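Local coordinates for protein beta-galactosidase/beta-glucuronidase (Faecalibacterium prausnitzii L2-6, PDB 6MVF) that binds flavin mononucleotide and, as a glycoside hydrolase family 2 beta-glucuronidase of the human gut, probably cleaves beta-glucuronides, at residues Gly41-Glu46 with Ser65-Thr70; Thr53-Asp58 with Val138-Thr143; Thr437-Pro442 with Asp471-Glu476; Pro442-Arg445 with Val449-Tyr452. All blocks are in the same frame, centred on the assembly; numbering follows the deposited sequence.

Contact 1 of 4, residues Gly41-Glu46 with Ser65-Thr70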
loop_
_atom_site.group_PDB
_atom_site.type_symbol
_atom_site.label_atom_id
_atom_site.label_comp_id
_atom_site.label_asym_id
_atom_site.label_seq_id
_atom_site.Cartn_x
_atom_site.Cartn_y
_atom_site.Cartn_z
ATOM N N GLY A 41 31.780 -15.773 26.826
ATOM C CA GLY A 41 31.149 -17.076 26.689
ATOM C C GLY A 41 29.794 -17.274 27.336
ATOM O O GLY A 41 29.367 -18.423 27.490
ATOM N N GLU A 42 29.082 -16.209 27.704
ATOM C CA GLU A 42 27.817 -16.403 28.408
ATOM C C GLU A 42 26.708 -16.908 27.499
ATOM O O GLU A 42 25.675 -17.356 28.005
ATOM C CB GLU A 42 27.364 -15.103 29.063
ATOM C CG GLU A 42 28.321 -14.559 30.097
ATOM C CD GLU A 42 29.014 -13.287 29.632
ATOM O OE1 GLU A 42 29.313 -13.188 28.410
ATOM O OE2 GLU A 42 29.251 -12.392 30.491
ATOM N N ARG A 43 26.875 -16.816 26.181
ATOM C CA ARG A 43 25.843 -17.246 25.242
ATOM C C ARG A 43 26.518 -17.718 23.971
ATOM O O ARG A 43 27.499 -17.117 23.530
ATOM C CB ARG A 43 24.835 -16.131 24.900
ATOM C CG ARG A 43 23.794 -15.905 25.978
ATOM C CD ARG A 43 22.794 -14.816 25.651
ATOM N NE ARG A 43 22.070 -14.428 26.866
ATOM C CZ ARG A 43 21.268 -13.368 26.956
ATOM N NH1 ARG A 43 21.082 -12.587 25.890
ATOM N NH2 ARG A 43 20.662 -13.082 28.108
ATOM N N ALA A 44 25.995 -18.795 23.397
ATOM C CA ALA A 44 26.494 -19.240 22.109
ATOM C C ALA A 44 26.233 -18.159 21.063
ATOM O O ALA A 44 25.289 -17.378 21.176
ATOM C CB ALA A 44 25.828 -20.560 21.714
ATOM N N ALA A 45 27.098 -18.097 20.053
ATOM C CA ALA A 45 26.892 -17.157 18.960
ATOM C C ALA A 45 25.508 -17.336 18.350
ATOM O O ALA A 45 24.935 -18.428 18.365
ATOM C CB ALA A 45 27.952 -17.344 17.887
ATOM N N GLU A 46 24.968 -16.241 17.821
ATOM C CA GLU A 46 23.624 -16.227 17.262
ATOM C C GLU A 46 23.551 -15.170 16.166
ATOM O O GLU A 46 24.236 -14.144 16.220
ATOM C CB GLU A 46 22.582 -15.948 18.351
ATOM C CG GLU A 46 21.169 -15.807 17.830
ATOM C CD GLU A 46 20.157 -15.460 18.918
ATOM O OE1 GLU A 46 20.570 -14.972 19.999
ATOM O OE2 GLU A 46 18.943 -15.680 18.685
ATOM N N SER A 65 18.239 -10.943 37.782
ATOM C CA SER A 65 19.332 -10.132 37.270
ATOM C C SER A 65 19.069 -9.905 35.782
ATOM O O SER A 65 17.977 -10.202 35.283
ATOM C CB SER A 65 20.665 -10.838 37.554
ATOM O OG SER A 65 21.772 -10.083 37.089
ATOM N N TYR A 66 20.066 -9.364 35.071
ATOM C CA TYR A 66 20.104 -9.372 33.608
ATOM C C TYR A 66 21.555 -9.296 33.157
ATOM O O TYR A 66 22.390 -8.663 33.815
ATOM C CB TYR A 66 19.293 -8.225 32.975
ATOM C CG TYR A 66 19.757 -6.803 33.281
ATOM C CD1 TYR A 66 19.363 -6.149 34.447
ATOM C CD2 TYR A 66 20.549 -6.099 32.384
ATOM C CE1 TYR A 66 19.762 -4.846 34.719
ATOM C CE2 TYR A 66 20.953 -4.788 32.652
ATOM C CZ TYR A 66 20.556 -4.172 33.824
ATOM O OH TYR A 66 20.955 -2.880 34.081
ATOM N N LEU A 67 21.852 -9.938 32.022
ATOM C CA LEU A 67 23.239 -10.077 31.587
ATOM C C LEU A 67 23.809 -8.710 31.229
ATOM O O LEU A 67 23.402 -8.093 30.236
ATOM C CB LEU A 67 23.337 -11.042 30.406
ATOM C CG LEU A 67 24.685 -11.139 29.664
ATOM C CD1 LEU A 67 25.819 -11.620 30.568
ATOM C CD2 LEU A 67 24.552 -12.022 28.425
ATOM N N ARG A 68 24.750 -8.227 32.037
ATOM C CA ARG A 68 25.542 -7.050 31.699
ATOM C C ARG A 68 26.945 -7.520 31.339
ATOM O O ARG A 68 27.561 -8.271 32.103
ATOM C CB ARG A 68 25.571 -6.038 32.849
ATOM C CG ARG A 68 24.171 -5.708 33.393
ATOM C CD ARG A 68 24.209 -4.640 34.480
ATOM N NE ARG A 68 24.865 -3.446 33.960
ATOM C CZ ARG A 68 24.916 -2.275 34.581
ATOM N NH1 ARG A 68 24.346 -2.136 35.775
ATOM N NH2 ARG A 68 25.537 -1.250 34.001
ATOM N N THR A 69 27.430 -7.102 30.164
ATOM C CA THR A 69 28.659 -7.650 29.591
ATOM C C THR A 69 28.982 -7.007 28.249
ATOM O O THR A 69 28.340 -6.035 27.840
ATOM C CB THR A 69 28.552 -9.163 29.393
ATOM O OG1 THR A 69 29.849 -9.705 29.110
ATOM C CG2 THR A 69 27.581 -9.498 28.232
ATOM N N THR A 70 29.938 -7.571 27.531
ATOM C CA THR A 70 30.270 -7.113 26.192
ATOM C C THR A 70 29.761 -8.109 25.156
ATOM O O THR A 70 30.106 -9.296 25.202
ATOM C CB THR A 70 31.772 -6.900 26.060
ATOM O OG1 THR A 70 32.200 -6.016 27.113
ATOM C CG2 THR A 70 32.093 -6.301 24.675
HETATM O O HOH W 1 30.474 -11.776 26.767
#
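Leu67 meets Glu42 and Arg43 where two loops come together in the sugar-binding domain, the N-terminal beta-sandwich of glycoside hydrolase family 2. Residues 41-46 join strand 34-37 to strand 46-48. Residues 65-70 lead into strand 70-78. The tight part centres on Leu67, whose two methyls take different partners. CD1 of Leu67 packs against the Glu42 carboxylate, 3.5 Å from OE2. CD2 of Leu67 lies over one face of the Arg43 guanidinium, offset toward its rim and 3.8 Å from NE. The guanidinium is gripped from farther back in the loop that carries 65-70: NH1 bonds to the backbone O of Trp54, and NH2 forms a salt bridge with Asp58. These bonds hold the flat group against the methyl. The Glu42 chain bends at chi2 (110°), which turns its carboxylate toward Thr69, and OE2 of Glu42 comes to 3.1 Å from OG1 of Thr69. Without the Glu42 carboxylate, as with an alanine here, CD1 of Leu67 would probably lose cover and the bridging water one of its anchors. The other side is loose. Beyond Arg43 the loop turns away, and Ala44 and Ala45 are exposed to solvent without touching 65-70. At the carboxylate end a water adds to the direct contacts: it donates to OE1 of Glu42 and to the backbone O of Thr70, 3.0 Å from the latter.

Contact 2 of 4, residues Thr53-Asp58 with Val138-Thr143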
loop_
_atom_site.group_PDB
_atom_site.type_symbol
_atom_site.label_atom_id
_atom_site.label_comp_id
_atom_site.label_asym_id
_atom_site.label_seq_id
_atom_site.Cartn_x
_atom_site.Cartn_y
_atom_site.Cartn_z
ATOM N N THR A 53 18.498 -6.096 21.323
ATOM C CA THR A 53 19.151 -6.101 22.618
ATOM C C THR A 53 19.224 -7.534 23.107
ATOM O O THR A 53 18.291 -8.311 22.902
ATOM C CB THR A 53 18.415 -5.253 23.657
ATOM O OG1 THR A 53 19.039 -5.454 24.935
ATOM C CG2 THR A 53 16.926 -5.627 23.726
ATOM N N TRP A 54 20.329 -7.886 23.759
ATOM C CA TRP A 54 20.400 -9.207 24.375
ATOM C C TRP A 54 19.635 -9.274 25.702
ATOM O O TRP A 54 19.503 -10.363 26.264
ATOM C CB TRP A 54 21.873 -9.640 24.544
ATOM C CG TRP A 54 22.714 -8.760 25.451
ATOM C CD1 TRP A 54 22.706 -8.735 26.834
ATOM C CD2 TRP A 54 23.685 -7.785 25.041
ATOM N NE1 TRP A 54 23.603 -7.789 27.297
ATOM C CE2 TRP A 54 24.215 -7.194 26.223
ATOM C CE3 TRP A 54 24.151 -7.345 23.793
ATOM C CZ2 TRP A 54 25.197 -6.199 26.187
ATOM C CZ3 TRP A 54 25.126 -6.358 23.756
ATOM C CH2 TRP A 54 25.639 -5.793 24.950
ATOM N N ASN A 55 19.092 -8.151 26.196
ATOM C CA ASN A 55 18.324 -8.131 27.438
ATOM C C ASN A 55 16.816 -8.107 27.201
ATOM O O ASN A 55 16.061 -7.796 28.128
ATOM C CB ASN A 55 18.723 -6.936 28.319
ATOM C CG ASN A 55 20.190 -6.966 28.739
ATOM O OD1 ASN A 55 20.925 -5.977 28.590
ATOM N ND2 ASN A 55 20.624 -8.108 29.255
ATOM N N ALA A 56 16.362 -8.438 25.987
ATOM C CA ALA A 56 14.949 -8.286 25.645
ATOM C C ALA A 56 14.050 -9.128 26.531
ATOM O O ALA A 56 12.896 -8.764 26.765
ATOM C CB ALA A 56 14.715 -8.661 24.187
ATOM N N VAL A 57 14.536 -10.264 27.012
ATOM C CA VAL A 57 13.768 -11.116 27.909
ATOM C C VAL A 57 14.277 -11.023 29.348
ATOM O O VAL A 57 13.502 -10.736 30.261
ATOM C CB VAL A 57 13.742 -12.575 27.405
ATOM C CG1 VAL A 57 12.978 -13.466 28.369
ATOM C CG2 VAL A 57 13.118 -12.607 26.024
ATOM N N ASP A 58 15.581 -11.231 29.575
ATOM C CA ASP A 58 16.011 -11.299 30.974
ATOM C C ASP A 58 15.948 -9.933 31.660
ATOM O O ASP A 58 15.885 -9.874 32.895
ATOM C CB ASP A 58 17.406 -11.942 31.101
ATOM C CG ASP A 58 18.538 -11.089 30.517
ATOM O OD1 ASP A 58 18.268 -10.045 29.879
ATOM O OD2 ASP A 58 19.722 -11.482 30.696
ATOM N N VAL A 138 29.916 -3.702 21.954
ATOM C CA VAL A 138 28.968 -2.973 22.786
ATOM C C VAL A 138 29.019 -3.539 24.200
ATOM O O VAL A 138 28.976 -4.756 24.384
ATOM C CB VAL A 138 27.540 -3.075 22.219
ATOM C CG1 VAL A 138 26.553 -2.300 23.092
ATOM C CG2 VAL A 138 27.510 -2.595 20.798
ATOM N N SER A 139 29.083 -2.667 25.190
ATOM C CA SER A 139 29.097 -3.082 26.584
ATOM C C SER A 139 28.048 -2.303 27.361
ATOM O O SER A 139 28.026 -1.067 27.304
ATOM C CB SER A 139 30.467 -2.861 27.213
ATOM O OG SER A 139 30.398 -3.118 28.611
ATOM N N ASN A 140 27.196 -3.017 28.105
ATOM C CA ASN A 140 26.288 -2.368 29.044
ATOM C C ASN A 140 26.739 -2.536 30.500
ATOM O O ASN A 140 25.919 -2.472 31.425
ATOM C CB ASN A 140 24.857 -2.865 28.837
ATOM C CG ASN A 140 24.655 -4.310 29.268
ATOM O OD1 ASN A 140 25.586 -5.109 29.279
ATOM N ND2 ASN A 140 23.411 -4.648 29.610
ATOM N N GLU A 141 28.038 -2.737 30.716
ATOM C CA GLU A 141 28.616 -2.786 32.052
ATOM C C GLU A 141 28.850 -1.377 32.586
ATOM O O GLU A 141 29.063 -0.430 31.816
ATOM C CB GLU A 141 29.938 -3.560 32.032
ATOM C CG GLU A 141 29.764 -5.079 31.980
ATOM C CD GLU A 141 31.036 -5.841 31.587
ATOM O OE1 GLU A 141 31.635 -5.562 30.502
ATOM O OE2 GLU A 141 31.420 -6.737 32.373
ATOM N N ASP A 142 28.803 -1.250 33.918
ATOM C CA ASP A 142 29.143 0.001 34.604
ATOM C C ASP A 142 30.595 0.409 34.330
ATOM O O ASP A 142 31.451 -0.427 34.032
ATOM C CB ASP A 142 28.915 -0.176 36.106
ATOM C CG ASP A 142 28.752 1.141 36.845
ATOM O OD1 ASP A 142 28.809 2.219 36.208
ATOM O OD2 ASP A 142 28.550 1.089 38.080
ATOM N N THR A 143 30.874 1.707 34.391
ATOM C CA THR A 143 32.230 2.231 34.273
ATOM C C THR A 143 32.360 3.432 35.192
ATOM O O THR A 143 31.352 4.020 35.596
ATOM C CB THR A 143 32.613 2.675 32.852
ATOM O OG1 THR A 143 32.213 4.036 32.652
ATOM C CG2 THR A 143 32.002 1.785 31.771
#
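A type I beta turn, Thr53 to Ala56, sets Trp54 and Asn55 against Val138 and Asn140 at the end of strand 131-139, in the sugar-binding beta-sandwich of the family 2 fold. Its start is also an ST turn: OG1 of Thr53 accepts from the backbone N of Asn55 at 3.0 Å. The contact is buried. Trp54 CG sits between its backbone N and carbonyl carbon (chi1 62°), and the indole reaches across to the strand end. The Asn140 amide stands almost perpendicular to the indole, with the planes 89° apart. Its OD1 meets the ring at the edge, in plane, 3.3 Å from CZ2 of Trp54. Farther along the six-membered ring, CH2 of Trp54 packs against CG1 of Val138 at 4.1 Å. The polar ends are held mainly by third parties. NE1 of Trp54 and ND2 of Asn55 both donate to the backbone O of Leu67. OD1 of Asn140 accepts from the backbone N of Thr69, and OD1 of Asn55 from that of Gly157. The two asparagine amides are turned only 26° from each other. OD1 of Asn55 and ND2 of Asn140 lie 3.0 Å apart, but the angle is too poor for a hydrogen bond. Asn55 is also steadied within its own segment: ND2 points within its amide plane to the syn lone pair of Asp58 OD1, at 3.1 Å.

Contact 3 of 4, residues Thr437-Pro442 with Asp471-Glu476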
loop_
_atom_site.group_PDB
_atom_site.type_symbol
_atom_site.label_atom_id
_atom_site.label_comp_id
_atom_site.label_asym_id
_atom_site.label_seq_id
_atom_site.Cartn_x
_atom_site.Cartn_y
_atom_site.Cartn_z
ATOM N N THR A 437 13.906 16.154 48.761
ATOM C CA THR A 437 14.784 17.284 48.473
ATOM C C THR A 437 14.406 18.477 49.343
ATOM O O THR A 437 13.231 18.885 49.351
ATOM C CB THR A 437 14.700 17.679 46.995
ATOM O OG1 THR A 437 15.247 16.631 46.186
ATOM C CG2 THR A 437 15.472 18.981 46.728
ATOM N N PRO A 438 15.354 19.058 50.085
ATOM C CA PRO A 438 15.031 20.232 50.914
ATOM C C PRO A 438 14.382 21.327 50.074
ATOM O O PRO A 438 14.843 21.642 48.977
ATOM C CB PRO A 438 16.397 20.669 51.468
ATOM C CG PRO A 438 17.317 19.502 51.282
ATOM C CD PRO A 438 16.787 18.704 50.118
ATOM N N THR A 439 13.290 21.906 50.588
ATOM C CA THR A 439 12.553 22.919 49.825
ATOM C C THR A 439 13.284 24.257 49.735
ATOM O O THR A 439 12.796 25.160 49.050
ATOM C CB THR A 439 11.144 23.129 50.413
ATOM O OG1 THR A 439 11.218 23.322 51.833
ATOM C CG2 THR A 439 10.242 21.927 50.095
ATOM N N SER A 440 14.406 24.415 50.430
ATOM C CA SER A 440 15.395 25.453 50.176
ATOM C C SER A 440 16.725 24.786 49.863
ATOM O O SER A 440 16.876 23.564 49.962
ATOM C CB SER A 440 15.554 26.402 51.371
ATOM O OG SER A 440 14.477 27.321 51.426
ATOM N N GLY A 441 17.711 25.589 49.496
ATOM C CA GLY A 441 19.014 25.040 49.244
ATOM C C GLY A 441 19.464 25.254 47.819
ATOM O O GLY A 441 18.746 25.805 46.973
ATOM N N PRO A 442 20.688 24.812 47.529
ATOM C CA PRO A 442 21.305 25.129 46.242
ATOM C C PRO A 442 20.746 24.344 45.063
ATOM O O PRO A 442 21.189 24.587 43.935
ATOM C CB PRO A 442 22.773 24.779 46.485
ATOM C CG PRO A 442 22.693 23.644 47.461
ATOM C CD PRO A 442 21.575 24.005 48.389
ATOM N N ASP A 471 0.262 23.293 47.714
ATOM C CA ASP A 471 -0.118 24.624 48.174
ATOM C C ASP A 471 0.959 25.246 49.066
ATOM O O ASP A 471 1.246 26.443 48.967
ATOM C CB ASP A 471 -1.450 24.559 48.921
ATOM C CG ASP A 471 -2.620 24.208 48.017
ATOM O OD1 ASP A 471 -2.525 24.425 46.790
ATOM O OD2 ASP A 471 -3.645 23.719 48.545
ATOM N N LYS A 472 1.586 24.443 49.922
ATOM C CA LYS A 472 2.545 24.993 50.877
ATOM C C LYS A 472 3.821 25.443 50.178
ATOM O O LYS A 472 4.296 26.563 50.391
ATOM C CB LYS A 472 2.854 23.961 51.966
ATOM C CG LYS A 472 3.733 24.485 53.093
ATOM C CD LYS A 472 4.177 23.354 54.010
ATOM C CE LYS A 472 5.013 23.870 55.152
ATOM N NZ LYS A 472 4.136 24.597 56.106
ATOM N N PHE A 473 4.393 24.579 49.339
ATOM C CA PHE A 473 5.599 24.955 48.609
ATOM C C PHE A 473 5.347 26.164 47.716
ATOM O O PHE A 473 6.204 27.049 47.594
ATOM C CB PHE A 473 6.096 23.759 47.797
ATOM C CG PHE A 473 7.335 24.032 47.021
ATOM C CD1 PHE A 473 7.274 24.686 45.785
ATOM C CD2 PHE A 473 8.567 23.619 47.507
ATOM C CE1 PHE A 473 8.419 24.940 45.063
ATOM C CE2 PHE A 473 9.727 23.864 46.789
ATOM C CZ PHE A 473 9.652 24.529 45.556
ATOM N N HIS A 474 4.177 26.215 47.079
ATOM C CA HIS A 474 3.841 27.353 46.232
ATOM C C HIS A 474 3.787 28.639 47.047
ATOM O O HIS A 474 4.245 29.691 46.591
ATOM C CB HIS A 474 2.505 27.090 45.518
ATOM C CG HIS A 474 2.091 28.174 44.556
ATOM N ND1 HIS A 474 2.935 28.687 43.590
ATOM C CD2 HIS A 474 0.910 28.827 44.404
ATOM C CE1 HIS A 474 2.296 29.610 42.892
ATOM N NE2 HIS A 474 1.068 29.718 43.367
ATOM N N ALA A 475 3.243 28.566 48.266
ATOM C CA ALA A 475 3.117 29.764 49.093
ATOM C C ALA A 475 4.470 30.220 49.607
ATOM O O ALA A 475 4.740 31.424 49.658
ATOM C CB ALA A 475 2.152 29.517 50.251
ATOM N N GLU A 476 5.349 29.276 49.948
ATOM C CA GLU A 476 6.685 29.604 50.433
ATOM C C GLU A 476 7.671 29.955 49.329
ATOM O O GLU A 476 8.749 30.484 49.631
ATOM C CB GLU A 476 7.270 28.441 51.227
ATOM C CG GLU A 476 6.647 28.259 52.595
ATOM C CD GLU A 476 7.124 26.987 53.265
ATOM O OE1 GLU A 476 6.551 26.621 54.319
ATOM O OE2 GLU A 476 8.069 26.354 52.726
#
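Thr439 and Phe473 carry this small contact between a loop and helix 466-476. Asp471 comes first along the helix. Its backbone O accepts from the N of Ala475 at 3.0 Å, and its carboxylate forms a salt bridge with Arg524. Lys472 follows. Its backbone O takes the N of Glu476 at 2.9 Å, and its NZ makes a long salt bridge to OE1 of Glu476, 3.6 Å away. Phe473 is next and does most of the touching. Its CG is anti to its backbone N (chi1 -179°), which carries the ring toward the loop. The methyl CG2 of Thr439 meets the ring at its edge and in its plane, 3.5 Å from CD2 of Phe473. Thr439 CB adds a second touch, 3.9 Å from the same CD2. The segments belong to the TIM barrel domain. Here 437-442 lies in the link between parallel strands 428-433 and 450-453, a link that contains no helix. The ring also packs nearly parallel to Trp469 and edge-to-face with Tyr452. Shortening Phe473 to an alanine is likely to leave a gap beside the Thr439 methyl and to take one ring partner from each of Trp469 and Tyr452. His474 instead stacks on Trp526. Glu476, exposed at the end of the helix, turns its CB toward the loop, and its OE2 comes no closer than 4.5 Å to OG1 of Thr439.

Contact 4 of 4, residues Pro442-Arg445 with Val449-Tyr452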
loop_
_atom_site.group_PDB
_atom_site.type_symbol
_atom_site.label_atom_id
_atom_site.label_comp_id
_atom_site.label_asym_id
_atom_site.label_seq_id
_atom_site.Cartn_x
_atom_site.Cartn_y
_atom_site.Cartn_z
ATOM N N PRO A 442 20.688 24.812 47.529
ATOM C CA PRO A 442 21.305 25.129 46.242
ATOM C C PRO A 442 20.746 24.344 45.063
ATOM O O PRO A 442 21.189 24.587 43.935
ATOM C CB PRO A 442 22.773 24.779 46.485
ATOM C CG PRO A 442 22.693 23.644 47.461
ATOM C CD PRO A 442 21.575 24.005 48.389
ATOM N N MET A 443 19.807 23.409 45.266
ATOM C CA MET A 443 19.226 22.714 44.118
ATOM C C MET A 443 18.081 23.488 43.464
ATOM O O MET A 443 17.670 23.135 42.351
ATOM C CB MET A 443 18.746 21.312 44.512
ATOM C CG MET A 443 19.876 20.337 44.881
ATOM S SD MET A 443 21.292 20.374 43.750
ATOM C CE MET A 443 20.605 19.523 42.317
ATOM N N HIS A 444 17.574 24.540 44.091
ATOM C CA HIS A 444 16.524 25.342 43.492
ATOM C C HIS A 444 17.089 26.585 42.807
ATOM O O HIS A 444 18.225 27.005 43.046
ATOM C CB HIS A 444 15.501 25.727 44.547
ATOM C CG HIS A 444 15.003 24.556 45.327
ATOM N ND1 HIS A 444 14.170 23.602 44.782
ATOM C CD2 HIS A 444 15.234 24.171 46.607
ATOM C CE1 HIS A 444 13.898 22.687 45.694
ATOM N NE2 HIS A 444 14.531 23.009 46.810
ATOM N N ARG A 445 16.278 27.158 41.921
ATOM C CA ARG A 445 16.603 28.378 41.192
ATOM C C ARG A 445 17.812 28.222 40.272
ATOM O O ARG A 445 18.350 29.227 39.786
ATOM C CB ARG A 445 16.798 29.557 42.166
ATOM C CG ARG A 445 15.668 29.599 43.171
ATOM C CD ARG A 445 15.571 30.826 44.038
ATOM N NE ARG A 445 14.213 30.883 44.583
ATOM C CZ ARG A 445 13.785 30.121 45.592
ATOM N NH1 ARG A 445 14.627 29.270 46.159
ATOM N NH2 ARG A 445 12.527 30.196 46.026
ATOM N N VAL A 449 12.515 26.263 35.364
ATOM C CA VAL A 449 11.350 25.690 36.019
ATOM C C VAL A 449 11.837 24.453 36.766
ATOM O O VAL A 449 12.999 24.052 36.650
ATOM C CB VAL A 449 10.211 25.349 35.024
ATOM C CG1 VAL A 449 9.718 26.605 34.294
ATOM C CG2 VAL A 449 10.657 24.294 34.007
ATOM N N GLU A 450 10.945 23.864 37.566
ATOM C CA GLU A 450 11.346 22.867 38.555
ATOM C C GLU A 450 10.178 21.935 38.831
ATOM O O GLU A 450 9.017 22.350 38.808
ATOM C CB GLU A 450 11.798 23.498 39.885
ATOM C CG GLU A 450 13.063 24.342 39.807
ATOM C CD GLU A 450 13.602 24.743 41.186
ATOM O OE1 GLU A 450 13.814 23.846 42.043
ATOM O OE2 GLU A 450 13.813 25.961 41.414
ATOM N N SER A 451 10.498 20.680 39.124
ATOM C CA SER A 451 9.456 19.722 39.447
ATOM C C SER A 451 9.927 18.762 40.534
ATOM O O SER A 451 11.125 18.507 40.700
ATOM C CB SER A 451 9.004 18.937 38.205
ATOM O OG SER A 451 8.194 19.734 37.353
ATOM N N TYR A 452 8.959 18.210 41.250
ATOM C CA TYR A 452 9.211 17.218 42.278
ATOM C C TYR A 452 8.608 15.869 41.898
ATOM O O TYR A 452 7.567 15.790 41.234
ATOM C CB TYR A 452 8.646 17.667 43.624
ATOM C CG TYR A 452 9.593 18.464 44.483
ATOM C CD1 TYR A 452 9.725 19.826 44.317
ATOM C CD2 TYR A 452 10.329 17.854 45.495
ATOM C CE1 TYR A 452 10.570 20.570 45.134
ATOM C CE2 TYR A 452 11.178 18.584 46.320
ATOM C CZ TYR A 452 11.295 19.950 46.134
ATOM O OH TYR A 452 12.140 20.701 46.936
#
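The backbone of His444 and Arg445 runs beside strand 450-453, with CA of His444 7.6 Å from CA of Glu450. Glu450 bridges this distance with a chain extended beyond CG, and each carboxylate oxygen takes a bond from the loop. OE1 of Glu450 accepts from ND1 of His444 at 2.8 Å. It uses its syn lone pair, and it lies close to the imidazole plane. OE2 of Glu450 accepts from the backbone N of Arg445, also at 2.8 Å. This bond is almost straight (179°), but the N-H comes from above the carboxylate plane, 46° out of it. His433 NE2 gives OE1 a second donor, so the buried carboxylate is gripped from three sources. His444 is held at its other nitrogen too, where NE2 bonds to the backbone O of Pro438. The hydroxyl of Tyr452 sits at the edge of the imidazole, near its plane, and bonds to the backbone O of Thr437. Arg445 turns its CB away from the strand, and its NE forms a salt bridge with Asp479. In the TIM barrel sheet, strand 450-453 lies between parallel strands 428-433 and 482-487, while Met443 packs on strand 428-433 and on helix 407-423.

Overall arrangement
The contacts form two pairs in different domains. Contacts 1 and 2 lie in the sugar-binding beta-sandwich, with centres about 8 Å apart, and contacts 3 and 4 lie in the TIM barrel, with centres about 9 Å apart. Residues 53-58 of contact 2 and 65-70 of contact 1 belong to the same loop between strands 46-48 and 70-78. Contacts 3 and 4 share Pro442 and use one loop. Contacts 2 and 4 are buried; contacts 1 and 3 are only partly so. Contact 1 mixes leucine methyls, charged groups and water near the surface, whereas contact 2 joins an indole, a valine and two amides. Contact 3 is mostly a methyl against a ring edge, while contact 4 rests on a buried carboxylate.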